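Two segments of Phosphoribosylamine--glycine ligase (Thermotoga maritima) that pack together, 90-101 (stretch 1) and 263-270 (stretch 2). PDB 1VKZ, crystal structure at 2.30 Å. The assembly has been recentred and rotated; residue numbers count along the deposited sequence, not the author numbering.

Stretch 1 (90-101) RSNVFGPVKEVA
Stretch 2, residues 263-270: GYAYRGFL

No two touching residues are closer than 164 in sequence, and the segments pack without a single direct hydrogen bond between them; aromatic faces, aliphatic groups and two bridging waters hold the contact, which buries 592 Å² in all. Stretch 1 opens with a type I turn from Arg90 to Val93, runs on as loop, and enters a weakly bonded helix at about Lys98, with Val100 N and Ala101 N both bonded to Val97 O. Stretch 2 is largely extended and turns a corner at Gly268.

Stretch 2 begins just after a helix. Gly263 ends it in a Schellman motif, with phi/psi 107/5, where a side chain would jam against the preceding carbonyl; glycine suits the post although it touches nothing in stretch 1. Tyr264 (-118/167, chi1 m at -59°, chi2 -76°) points its CA-to-CB bond toward stretch 1. Glu99 CB lies over one face of the Tyr264 ring, 4.1 Å from the Tyr264 ring centroid, so the aliphatic part of an acidic residue (chi1 m) serves as an apolar partner. Val100 CG2 comes within 3.6 Å of Tyr264 CB, and Val97 CG2 (chi1 m) within 4.3 Å of Tyr264 CD1. Ala265 (-128/129) directs its methyl away and contributes through its backbone: a water donates to Ala265 O at 2.6 Å and accepts from Val97 N at 2.9 Å, linking two polar groups that do not meet directly.

Tyr266 (-85/125, chi1 t at -165°, chi2 -73°) starts sideways, but its end comes nearer. The puckered Pro96 ring (-74/155), C-gamma endo, lies over one face of the Tyr266 ring, Pro96 CB 4.3 Å from the Tyr266 centroid, while Val100 CG1 (chi1 t) approaches Tyr266 CD2 to 3.3 Å. Tyr266 OH donates a very short bond of 2.4 Å to Phe269 O, spanning the corner in stretch 2.

In Arg267 (-128/131; chi1 to chi3 m, t, p), Phe94 CD1 lies over one face of the guanidinium, 4.3 Å from Arg267 NH1. Arg267 NH1 also gives a weak bond of 2.7 Å to a water that donates to Ser91 O at 2.5 Å and Val93 O at 2.8 Å, tying the side chain to the turn. Arg267 O lies 3.0 Å from Pro96 N, but proline has no hydrogen to share, so this is close packing alone.

Gly268 (129/-139) marks the closest register, Gly268 CA 4.0 Å from Gly95 CA (Gly95 -174/160). A CB on Gly268 would fall 2.8 Å from Gly95 CA, a clash, and the backbone angles independently call for glycine. Gly268 CA sits over the Phe94 face, 3.5 Å from the Phe94 ring centroid. Phe94 (-91/75, chi1 t at -175°, chi2 52°) reaches this site as its end comes nearer.

Phe269 (-115/140, chi1 m at -54°, chi2 -81°) receives the edge of Phe94 on its face, ring centroids 5.3 Å apart and planes at 77°; Phe94 CE2 meets Phe269 CZ at 3.9 Å. Leu270 (-128/126, chi1 t, chi2 p) continues the strand beyond the contact.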

# COMPACT_ATOMS: atom_id res chain seq x y z
N ARG A 90 9.85 6.97 18.84
CA ARG A 90 10.05 8.39 18.62
C ARG A 90 8.78 9.07 18.18
O ARG A 90 8.20 8.69 17.18
CB ARG A 90 11.11 8.60 17.56
CG ARG A 90 12.49 8.24 18.00
CD ARG A 90 13.16 9.32 18.84
NE ARG A 90 13.32 10.56 18.08
CZ ARG A 90 14.05 11.60 18.44
NH1 ARG A 90 14.76 11.59 19.58
NH2 ARG A 90 14.10 12.65 17.65
N SER A 91 8.37 10.10 18.93
CA SER A 91 7.18 10.94 18.63
C SER A 91 7.23 11.69 17.27
O SER A 91 6.24 12.24 16.80
CB SER A 91 6.97 11.92 19.77
OG SER A 91 8.20 12.44 20.25
N ASN A 92 8.41 11.72 16.68
CA ASN A 92 8.69 12.24 15.34
C ASN A 92 8.00 11.59 14.17
O ASN A 92 7.81 12.17 13.07
CB ASN A 92 10.17 11.95 15.09
CG ASN A 92 10.95 13.13 15.11
OD1 ASN A 92 10.67 14.00 15.90
ND2 ASN A 92 11.94 13.23 14.24
N VAL A 93 7.75 10.32 14.36
CA VAL A 93 7.37 9.45 13.26
C VAL A 93 5.86 9.42 13.12
O VAL A 93 5.14 9.16 14.07
CB VAL A 93 7.99 8.06 13.47
CG1 VAL A 93 7.59 7.13 12.37
CG2 VAL A 93 9.54 8.19 13.58
N PHE A 94 5.39 9.73 11.93
CA PHE A 94 3.97 9.85 11.72
C PHE A 94 3.44 8.47 11.27
O PHE A 94 3.16 8.23 10.12
CB PHE A 94 3.64 10.97 10.72
CG PHE A 94 2.14 11.20 10.55
CD1 PHE A 94 1.33 11.40 11.66
CD2 PHE A 94 1.55 11.14 9.30
CE1 PHE A 94 -0.03 11.57 11.51
CE2 PHE A 94 0.20 11.34 9.14
CZ PHE A 94 -0.60 11.55 10.25
N GLY A 95 3.35 7.57 12.23
CA GLY A 95 2.89 6.27 11.99
C GLY A 95 2.78 5.60 13.30
O GLY A 95 3.38 6.03 14.24
N PRO A 96 1.99 4.53 13.38
CA PRO A 96 1.62 3.97 14.66
C PRO A 96 2.76 3.21 15.34
O PRO A 96 3.65 2.70 14.64
CB PRO A 96 0.48 3.04 14.29
CG PRO A 96 0.77 2.63 12.95
CD PRO A 96 1.38 3.78 12.26
N VAL A 97 2.70 3.11 16.66
CA VAL A 97 3.63 2.24 17.41
C VAL A 97 3.49 0.77 17.05
O VAL A 97 2.49 0.38 16.49
CB VAL A 97 3.46 2.39 18.96
CG1 VAL A 97 3.72 3.83 19.40
CG2 VAL A 97 2.11 1.93 19.44
N LYS A 98 4.50 -0.03 17.39
CA LYS A 98 4.55 -1.47 17.09
C LYS A 98 3.26 -2.21 17.45
O LYS A 98 2.76 -3.07 16.68
CB LYS A 98 5.64 -2.17 17.90
CG LYS A 98 7.05 -1.96 17.44
CD LYS A 98 8.02 -3.10 17.97
CE LYS A 98 7.98 -3.33 19.51
NZ LYS A 98 8.82 -2.37 20.34
N GLU A 99 2.75 -1.91 18.65
CA GLU A 99 1.57 -2.59 19.16
C GLU A 99 0.37 -2.38 18.26
O GLU A 99 -0.45 -3.25 18.12
CB GLU A 99 1.25 -2.13 20.58
CG GLU A 99 2.29 -2.56 21.62
CD GLU A 99 3.42 -1.53 21.90
OE1 GLU A 99 3.72 -0.63 21.06
OE2 GLU A 99 4.01 -1.63 22.99
N VAL A 100 0.26 -1.21 17.66
CA VAL A 100 -0.91 -0.87 16.84
C VAL A 100 -0.71 -1.47 15.47
O VAL A 100 -1.67 -1.95 14.86
CB VAL A 100 -1.11 0.64 16.70
CG1 VAL A 100 -2.27 0.92 15.81
CG2 VAL A 100 -1.34 1.28 18.03
N ALA A 101 0.55 -1.45 15.01
CA ALA A 101 0.94 -2.01 13.72
C ALA A 101 0.81 -3.55 13.63
O ALA A 101 0.89 -4.08 12.52
CB ALA A 101 2.36 -1.56 13.34
N GLY A 263 -5.58 1.01 24.53
CA GLY A 263 -4.73 1.87 25.34
C GLY A 263 -3.78 2.72 24.53
O GLY A 263 -2.94 3.44 25.08
N TYR A 264 -3.91 2.64 23.21
CA TYR A 264 -2.98 3.24 22.27
C TYR A 264 -3.71 4.27 21.45
O TYR A 264 -4.93 4.32 21.50
CB TYR A 264 -2.42 2.12 21.39
CG TYR A 264 -1.74 1.10 22.25
CD1 TYR A 264 -0.49 1.36 22.77
CD2 TYR A 264 -2.36 -0.10 22.59
CE1 TYR A 264 0.15 0.45 23.59
CE2 TYR A 264 -1.71 -1.03 23.41
CZ TYR A 264 -0.46 -0.73 23.91
OH TYR A 264 0.23 -1.60 24.74
N ALA A 265 -2.96 5.10 20.72
CA ALA A 265 -3.54 6.09 19.82
C ALA A 265 -2.92 5.94 18.46
O ALA A 265 -1.73 5.90 18.33
CB ALA A 265 -3.30 7.51 20.33
N TYR A 266 -3.76 5.84 17.44
CA TYR A 266 -3.30 5.64 16.08
C TYR A 266 -2.97 6.98 15.49
O TYR A 266 -3.79 7.88 15.49
CB TYR A 266 -4.36 4.98 15.23
CG TYR A 266 -3.84 4.45 13.95
CD1 TYR A 266 -3.49 5.29 12.89
CD2 TYR A 266 -3.75 3.09 13.75
CE1 TYR A 266 -3.02 4.76 11.68
CE2 TYR A 266 -3.29 2.57 12.56
CZ TYR A 266 -2.93 3.41 11.54
OH TYR A 266 -2.47 2.86 10.39
N ARG A 267 -1.73 7.09 15.00
CA ARG A 267 -1.24 8.28 14.34
C ARG A 267 -0.69 7.78 13.04
O ARG A 267 0.09 6.83 13.04
CB ARG A 267 -0.11 8.89 15.15
CG ARG A 267 -0.38 9.00 16.66
CD ARG A 267 0.36 10.14 17.34
NE ARG A 267 -0.14 11.40 16.78
CZ ARG A 267 0.56 12.27 16.08
NH1 ARG A 267 1.85 12.13 15.82
NH2 ARG A 267 -0.06 13.34 15.62
N GLY A 268 -1.06 8.41 11.93
CA GLY A 268 -0.48 8.06 10.64
C GLY A 268 -1.49 7.80 9.56
O GLY A 268 -2.46 8.50 9.44
N PHE A 269 -1.23 6.79 8.76
CA PHE A 269 -2.10 6.45 7.65
C PHE A 269 -2.67 5.08 7.96
O PHE A 269 -1.94 4.18 8.41
CB PHE A 269 -1.31 6.38 6.33
CG PHE A 269 -0.54 7.61 6.04
CD1 PHE A 269 -1.15 8.69 5.48
CD2 PHE A 269 0.79 7.70 6.36
CE1 PHE A 269 -0.46 9.79 5.22
CE2 PHE A 269 1.47 8.81 6.12
CZ PHE A 269 0.84 9.87 5.54
N LEU A 270 -3.94 4.90 7.66
CA LEU A 270 -4.59 3.60 7.87
C LEU A 270 -5.26 3.18 6.59
O LEU A 270 -6.10 3.89 6.05
CB LEU A 270 -5.61 3.67 9.00
CG LEU A 270 -6.46 2.39 9.17
CD1 LEU A 270 -5.57 1.13 9.37
CD2 LEU A 270 -7.41 2.56 10.31
O HOH W 1 4.25 10.96 15.97
O HOH W 2 0.30 4.70 17.26